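Local coordinates for glutamate--tRNA ligase (Methanothermobacter thermautotrophicus, PDB 3AII), which probably attaches glutamate to its tRNA in two steps, activating the amino acid with ATP and passing it to the acceptor end, at residues E196-R199 / E200-R204; M384-K387 / K388-G391. One frame throughout, in Å; residues are numbered along the deposited sequence.

Interaction 1 (E196-R199 / E200-R204); sequences EEFR and ELKNR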
ATOM      1  N   GLU A 196     -36.035  -4.945 -11.802  1.00 29.68           N
ATOM      2  CA  GLU A 196     -36.040  -6.094 -12.719  1.00 28.39           C
ATOM      3  C   GLU A 196     -36.899  -5.847 -13.956  1.00 28.97           C
ATOM      4  O   GLU A 196     -36.583  -6.322 -15.053  1.00 31.90           O
ATOM      5  CB  GLU A 196     -36.490  -7.374 -12.009  1.00 29.88           C
ATOM      6  CG  GLU A 196     -35.497  -7.888 -10.985  1.00 25.92           C
ATOM      7  CD  GLU A 196     -34.133  -8.164 -11.586  1.00 35.71           C
ATOM      8  OE1 GLU A 196     -33.132  -7.958 -10.877  1.00 32.68           O
ATOM      9  OE2 GLU A 196     -34.060  -8.570 -12.766  1.00 48.68           O
ATOM     10  N   GLU A 197     -37.988  -5.108 -13.780  1.00 29.99           N
ATOM     11  CA  GLU A 197     -38.841  -4.762 -14.907  1.00 28.59           C
ATOM     12  C   GLU A 197     -38.124  -3.766 -15.818  1.00 40.10           C
ATOM     13  O   GLU A 197     -38.202  -3.865 -17.045  1.00 30.45           O
ATOM     14  CB  GLU A 197     -40.180  -4.199 -14.432  1.00 32.19           C
ATOM     15  CG  GLU A 197     -41.345  -4.561 -15.348  1.00 62.57           C
ATOM     16  CD  GLU A 197     -42.139  -3.352 -15.804  1.00 80.28           C
ATOM     17  OE1 GLU A 197     -42.666  -2.620 -14.936  1.00 90.57           O
ATOM     18  OE2 GLU A 197     -42.244  -3.136 -17.031  1.00 62.77           O
ATOM     19  N   PHE A 198     -37.411  -2.817 -15.215  1.00 28.90           N
ATOM     20  CA  PHE A 198     -36.603  -1.888 -15.993  1.00 28.34           C
ATOM     21  C   PHE A 198     -35.521  -2.622 -16.772  1.00 32.50           C
ATOM     22  O   PHE A 198     -35.259  -2.319 -17.938  1.00 28.90           O
ATOM     23  CB  PHE A 198     -35.945  -0.818 -15.104  1.00 28.33           C
ATOM     24  CG  PHE A 198     -35.156   0.189 -15.888  1.00 32.20           C
ATOM     25  CD1 PHE A 198     -33.804   0.001 -16.121  1.00 25.86           C
ATOM     26  CD2 PHE A 198     -35.781   1.296 -16.434  1.00 29.26           C
ATOM     27  CE1 PHE A 198     -33.084   0.908 -16.873  1.00 32.29           C
ATOM     28  CE2 PHE A 198     -35.063   2.208 -17.189  1.00 25.13           C
ATOM     29  CZ  PHE A 198     -33.715   2.015 -17.401  1.00 25.32           C
ATOM     30  N   ARG A 199     -34.877  -3.585 -16.120  1.00 27.95           N
ATOM     31  CA  ARG A 199     -33.785  -4.317 -16.748  1.00 30.53           C
ATOM     32  C   ARG A 199     -34.274  -5.073 -17.980  1.00 29.11           C
ATOM     33  O   ARG A 199     -33.591  -5.120 -19.006  1.00 31.29           O
ATOM     34  CB  ARG A 199     -33.151  -5.285 -15.743  1.00 37.68           C
ATOM     35  CG  ARG A 199     -31.978  -6.080 -16.294  1.00 38.82           C
ATOM     36  CD  ARG A 199     -31.426  -7.026 -15.244  1.00 52.75           C
ATOM     37  NE  ARG A 199     -30.361  -7.869 -15.779  1.00 73.89           N
ATOM     38  CZ  ARG A 199     -29.627  -8.697 -15.045  1.00 91.30           C
ATOM     39  NH1 ARG A 199     -29.839  -8.789 -13.740  1.00 77.69           N
ATOM     40  NH2 ARG A 199     -28.679  -9.430 -15.614  1.00 91.50           N
ATOM     41  N   GLU A 200     -35.461  -5.660 -17.877  1.00 29.03           N
ATOM     42  CA  GLU A 200     -36.031  -6.417 -18.987  1.00 40.14           C
ATOM     43  C   GLU A 200     -36.249  -5.514 -20.205  1.00 49.19           C
ATOM     44  O   GLU A 200     -35.973  -5.905 -21.341  1.00 37.00           O
ATOM     45  CB  GLU A 200     -37.343  -7.074 -18.558  1.00 43.64           C
ATOM     46  CG  GLU A 200     -37.833  -8.163 -19.494  1.00 68.53           C
ATOM     47  CD  GLU A 200     -39.129  -8.790 -19.022  1.00 87.38           C
ATOM     48  OE1 GLU A 200     -40.003  -8.046 -18.528  1.00 78.35           O
ATOM     49  OE2 GLU A 200     -39.275 -10.025 -19.147  1.00 90.46           O
ATOM     50  N   LEU A 201     -36.736  -4.302 -19.960  1.00 36.77           N
ATOM     51  CA  LEU A 201     -36.948  -3.330 -21.032  1.00 28.68           C
ATOM     52  C   LEU A 201     -35.610  -2.897 -21.606  1.00 33.96           C
ATOM     53  O   LEU A 201     -35.409  -2.902 -22.823  1.00 32.94           O
ATOM     54  CB  LEU A 201     -37.713  -2.113 -20.513  1.00 29.07           C
ATOM     55  CG  LEU A 201     -39.187  -2.309 -20.167  1.00 39.38           C
ATOM     56  CD1 LEU A 201     -39.755  -1.058 -19.509  1.00 35.70           C
ATOM     57  CD2 LEU A 201     -39.988  -2.680 -21.417  1.00 35.20           C
ATOM     58  N   LYS A 202     -34.695  -2.528 -20.713  1.00 29.43           N
ATOM     59  CA  LYS A 202     -33.373  -2.049 -21.090  1.00 27.18           C
ATOM     60  C   LYS A 202     -32.629  -3.037 -21.986  1.00 31.95           C
ATOM     61  O   LYS A 202     -32.022  -2.646 -22.978  1.00 35.02           O
ATOM     62  CB  LYS A 202     -32.540  -1.790 -19.832  1.00 29.88           C
ATOM     63  CG  LYS A 202     -31.217  -1.086 -20.088  1.00 33.82           C
ATOM     64  CD  LYS A 202     -30.329  -1.108 -18.846  1.00 35.87           C
ATOM     65  CE  LYS A 202     -29.683  -2.477 -18.645  1.00 33.84           C
ATOM     66  NZ  LYS A 202     -28.801  -2.512 -17.446  1.00 25.70           N
ATOM     67  N   ASN A 203     -32.666  -4.316 -21.620  1.00 32.96           N
ATOM     68  CA  ASN A 203     -31.929  -5.344 -22.354  1.00 41.88           C
ATOM     69  C   ASN A 203     -32.479  -5.586 -23.752  1.00 48.63           C
ATOM     70  O   ASN A 203     -31.796  -6.155 -24.605  1.00 49.30           O
ATOM     71  CB  ASN A 203     -31.894  -6.661 -21.571  1.00 34.65           C
ATOM     72  CG  ASN A 203     -30.953  -6.612 -20.389  1.00 38.03           C
ATOM     73  OD1 ASN A 203     -31.191  -7.257 -19.367  1.00 55.07           O
ATOM     74  ND2 ASN A 203     -29.875  -5.839 -20.517  1.00 39.57           N
ATOM     75  N   ARG A 204     -33.718  -5.158 -23.974  1.00 36.31           N
ATOM     76  CA  ARG A 204     -34.345  -5.261 -25.287  1.00 54.35           C
ATOM     77  C   ARG A 204     -34.391  -3.907 -25.994  1.00 55.79           C
ATOM     78  O   ARG A 204     -35.073  -3.753 -27.010  1.00 50.29           O
ATOM     79  CB  ARG A 204     -35.761  -5.831 -25.169  1.00 44.58           C
ATOM     80  CG  ARG A 204     -35.865  -7.093 -24.329  1.00 66.24           C
ATOM     81  CD  ARG A 204     -37.216  -7.765 -24.533  1.00 70.84           C
ATOM     82  NE  ARG A 204     -38.307  -6.795 -24.573  1.00 66.00           N
ATOM     83  CZ  ARG A 204     -38.988  -6.389 -23.507  1.00 62.25           C
ATOM     84  NH1 ARG A 204     -39.963  -5.502 -23.640  1.00 53.10           N
ATOM     85  NH2 ARG A 204     -38.691  -6.867 -22.306  1.00 73.99           N
TER

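Interaction 2 (M384-K387 / K388-G391); sequences MSWK and KIYG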
ATOM      1  N   MET A 384       4.053  -7.818 -11.034  1.00 71.76           N
ATOM      2  CA  MET A 384       5.130  -7.610 -10.070  1.00 56.11           C
ATOM      3  C   MET A 384       5.006  -8.553  -8.877  1.00 74.17           C
ATOM      4  O   MET A 384       3.904  -8.876  -8.429  1.00 66.87           O
ATOM      5  CB  MET A 384       5.189  -6.145  -9.613  1.00 68.28           C
ATOM      6  CG  MET A 384       4.984  -5.920  -8.116  1.00 63.72           C
ATOM      7  SD  MET A 384       3.246  -5.910  -7.618  1.00 96.00           S
ATOM      8  CE  MET A 384       3.375  -5.606  -5.853  1.00 42.76           C
ATOM      9  N   SER A 385       6.150  -9.007  -8.380  1.00 52.51           N
ATOM     10  CA  SER A 385       6.195  -9.862  -7.207  1.00 55.87           C
ATOM     11  C   SER A 385       6.812  -9.076  -6.065  1.00 44.68           C
ATOM     12  O   SER A 385       7.511  -8.089  -6.295  1.00 43.72           O
ATOM     13  CB  SER A 385       7.031 -11.108  -7.493  1.00 55.78           C
ATOM     14  OG  SER A 385       7.297 -11.830  -6.301  1.00 72.66           O
ATOM     15  N   TRP A 386       6.550  -9.498  -4.834  1.00 35.25           N
ATOM     16  CA  TRP A 386       7.173  -8.840  -3.695  1.00 33.29           C
ATOM     17  C   TRP A 386       8.692  -8.907  -3.810  1.00 36.98           C
ATOM     18  O   TRP A 386       9.390  -7.989  -3.382  1.00 30.64           O
ATOM     19  CB  TRP A 386       6.671  -9.420  -2.370  1.00 27.55           C
ATOM     20  CG  TRP A 386       5.304  -8.940  -2.035  1.00 42.45           C
ATOM     21  CD1 TRP A 386       4.141  -9.649  -2.113  1.00 49.02           C
ATOM     22  CD2 TRP A 386       4.944  -7.621  -1.605  1.00 44.89           C
ATOM     23  NE1 TRP A 386       3.080  -8.857  -1.741  1.00 47.84           N
ATOM     24  CE2 TRP A 386       3.547  -7.608  -1.426  1.00 60.89           C
ATOM     25  CE3 TRP A 386       5.669  -6.453  -1.348  1.00 46.84           C
ATOM     26  CZ2 TRP A 386       2.859  -6.471  -1.000  1.00 61.42           C
ATOM     27  CZ3 TRP A 386       4.986  -5.325  -0.925  1.00 52.18           C
ATOM     28  CH2 TRP A 386       3.594  -5.342  -0.757  1.00 49.12           C
ATOM     29  N   LYS A 387       9.201  -9.976  -4.421  1.00 31.10           N
ATOM     30  CA  LYS A 387      10.638 -10.105  -4.627  1.00 32.44           C
ATOM     31  C   LYS A 387      11.183  -8.961  -5.468  1.00 32.39           C
ATOM     32  O   LYS A 387      12.329  -8.546  -5.304  1.00 25.83           O
ATOM     33  CB  LYS A 387      10.983 -11.465  -5.245  1.00 38.28           C
ATOM     34  CG  LYS A 387      10.889 -12.603  -4.235  1.00 55.04           C
ATOM     35  CD  LYS A 387      11.076 -13.978  -4.860  1.00 59.37           C
ATOM     36  CE  LYS A 387      10.969 -15.060  -3.790  1.00 77.48           C
ATOM     37  NZ  LYS A 387      10.979 -16.444  -4.341  1.00 85.37           N
ATOM     38  N   LYS A 388      10.354  -8.443  -6.364  1.00 32.97           N
ATOM     39  CA  LYS A 388      10.733  -7.291  -7.158  1.00 26.58           C
ATOM     40  C   LYS A 388      10.905  -6.061  -6.264  1.00 27.54           C
ATOM     41  O   LYS A 388      11.843  -5.280  -6.427  1.00 25.59           O
ATOM     42  CB  LYS A 388       9.679  -7.036  -8.237  1.00 27.46           C
ATOM     43  CG  LYS A 388       9.976  -5.854  -9.125  1.00 40.53           C
ATOM     44  CD  LYS A 388      11.372  -5.926  -9.697  1.00 47.34           C
ATOM     45  CE  LYS A 388      11.628  -4.752 -10.621  1.00 68.93           C
ATOM     46  NZ  LYS A 388      13.075  -4.433 -10.735  1.00 37.10           N
ATOM     47  N   ILE A 389       9.997  -5.891  -5.316  1.00 23.23           N
ATOM     48  CA  ILE A 389      10.080  -4.746  -4.422  1.00 20.88           C
ATOM     49  C   ILE A 389      11.282  -4.941  -3.489  1.00 16.94           C
ATOM     50  O   ILE A 389      12.031  -3.996  -3.206  1.00 22.23           O
ATOM     51  CB  ILE A 389       8.789  -4.581  -3.603  1.00 25.06           C
ATOM     52  CG1 ILE A 389       7.629  -4.171  -4.518  1.00 40.88           C
ATOM     53  CG2 ILE A 389       8.972  -3.550  -2.491  1.00 23.44           C
ATOM     54  CD1 ILE A 389       6.289  -4.170  -3.824  1.00 41.90           C
ATOM     55  N   TYR A 390      11.484  -6.173  -3.040  1.00 18.86           N
ATOM     56  CA  TYR A 390      12.582  -6.461  -2.122  1.00 20.69           C
ATOM     57  C   TYR A 390      13.925  -6.198  -2.792  1.00 24.22           C
ATOM     58  O   TYR A 390      14.861  -5.704  -2.158  1.00 21.14           O
ATOM     59  CB  TYR A 390      12.530  -7.911  -1.629  1.00 22.01           C
ATOM     60  CG  TYR A 390      11.288  -8.267  -0.837  1.00 18.49           C
ATOM     61  CD1 TYR A 390      10.548  -7.290  -0.187  1.00 20.01           C
ATOM     62  CD2 TYR A 390      10.880  -9.591  -0.710  1.00 28.37           C
ATOM     63  CE1 TYR A 390       9.419  -7.612   0.540  1.00 27.75           C
ATOM     64  CE2 TYR A 390       9.751  -9.922   0.022  1.00 27.34           C
ATOM     65  CZ  TYR A 390       9.027  -8.929   0.645  1.00 33.61           C
ATOM     66  OH  TYR A 390       7.911  -9.247   1.380  1.00 29.35           O
ATOM     67  N   GLY A 391      14.022  -6.543  -4.070  1.00 20.35           N
ATOM     68  CA  GLY A 391      15.233  -6.305  -4.830  1.00 20.16           C
ATOM     69  C   GLY A 391      15.625  -4.839  -4.867  1.00 23.06           C
ATOM     70  O   GLY A 391      16.799  -4.495  -4.707  1.00 24.35           O
TER

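Interaction 1 (E196-R199 / E200-R204)
Beside the zinc site of the catalytic domain, the short helix 195-203 carries Phe-198 and Lys-202 one turn apart on the flank turned to the protein. CE1 of Phe-198 meets CD of Lys-202 at 3.9 Å, the lysine chain crossing obliquely past this one corner of the ring before it bends at chi3 (76°) and takes NZ away to a weak hydrogen bond with the carbonyl oxygen of Pro-246. Phe-198 is the buried residue here, its side chain about 4 Å from the zinc ion; it packs on Cys-191, Cys-193 and Cys-208, three of the four zinc ligands, and has a cation-pi contact with Arg-236. Alpha-helical i to i+4 bonding ties the two halves: Lys-202 N gives the straightest of four such bonds to Phe-198 O (2.8 Å, 168°), and Asn-203 N reaches Arg-199 O at 2.9 Å. On the exposed flank the extended Arg-199 chain runs past the Asn-203 amide, whose OD1 stands 3.4 Å from Arg-199 CG and 3.7 Å from Arg-199 NE, at the guanidinium edge, with the two planes 73° apart. Glu-197 and Leu-201 point the same way, Glu-197 OE2 lying 4.1 Å from Leu-201 CD1.

Interaction 2 (M384-K387 / K388-G391)
Ile-389 CD1 is the apolar centre of this helix start, lying 3.4 Å from both CE3 and CZ3 of Trp-386 in an oblique approach to the indole. CG of Trp-386 and CG1 of Ile-389 both stand anti to their carbonyl carbons (chi1 -76° and -68°), which sends the two chains the same way, side by side. Met-384, less well ordered, reaches the same methyl from the preceding loop, its CE 3.8 Å from Ile-389 CD1. One turn on, the phenol of Tyr-390 folds back over the first turn: Trp-386 CB makes a CH-pi contact over the ring face, 4.2 Å from the centroid, and Trp-386 O stands 3.2 Å above the ring plane, displaced toward the rim and nearest CG of Tyr-390. That carbonyl also accepts from Tyr-390 N (2.8 Å). At the N-cap, Ser-385 OG accepts a capping hydrogen bond from Lys-387 N (3.3 Å), while Ser-385 O receives Lys-388 N at 2.9 Å from well above the carbonyl plane and, weakly, Ile-389 N. Farther out, Lys-388 NZ forms a salt bridge with Glu-374, and Tyr-390 OH is hydrogen-bonded to NH2 of Arg-361. Ile-389 and Met-384 pack on Leu-371 of helix 365-375, Met-384 and Trp-386 on Ile-111 of helix 111-126, and the Tyr-390 ring meets His-552 from strand 546-552.

How the interactions relate
Both contacts are local and come in series along the chain: interaction 1 lies along helix 195-203 and its C-terminal end, whereas interaction 2 spans the loop, N-cap and first turn of helix 386-397. Their centres are 47 Å apart and their nearest atoms about 33 Å, so neither touches the other, although both belong to the class I catalytic part of the chain. Interaction 1 flanks the zinc site far out at one side of the elongated molecule, beside the antiparallel sheet that begins with strand 188-191. Interaction 2 starts near the middle, where the catalytic part meets strand 546-552 through Tyr-390 and His-552.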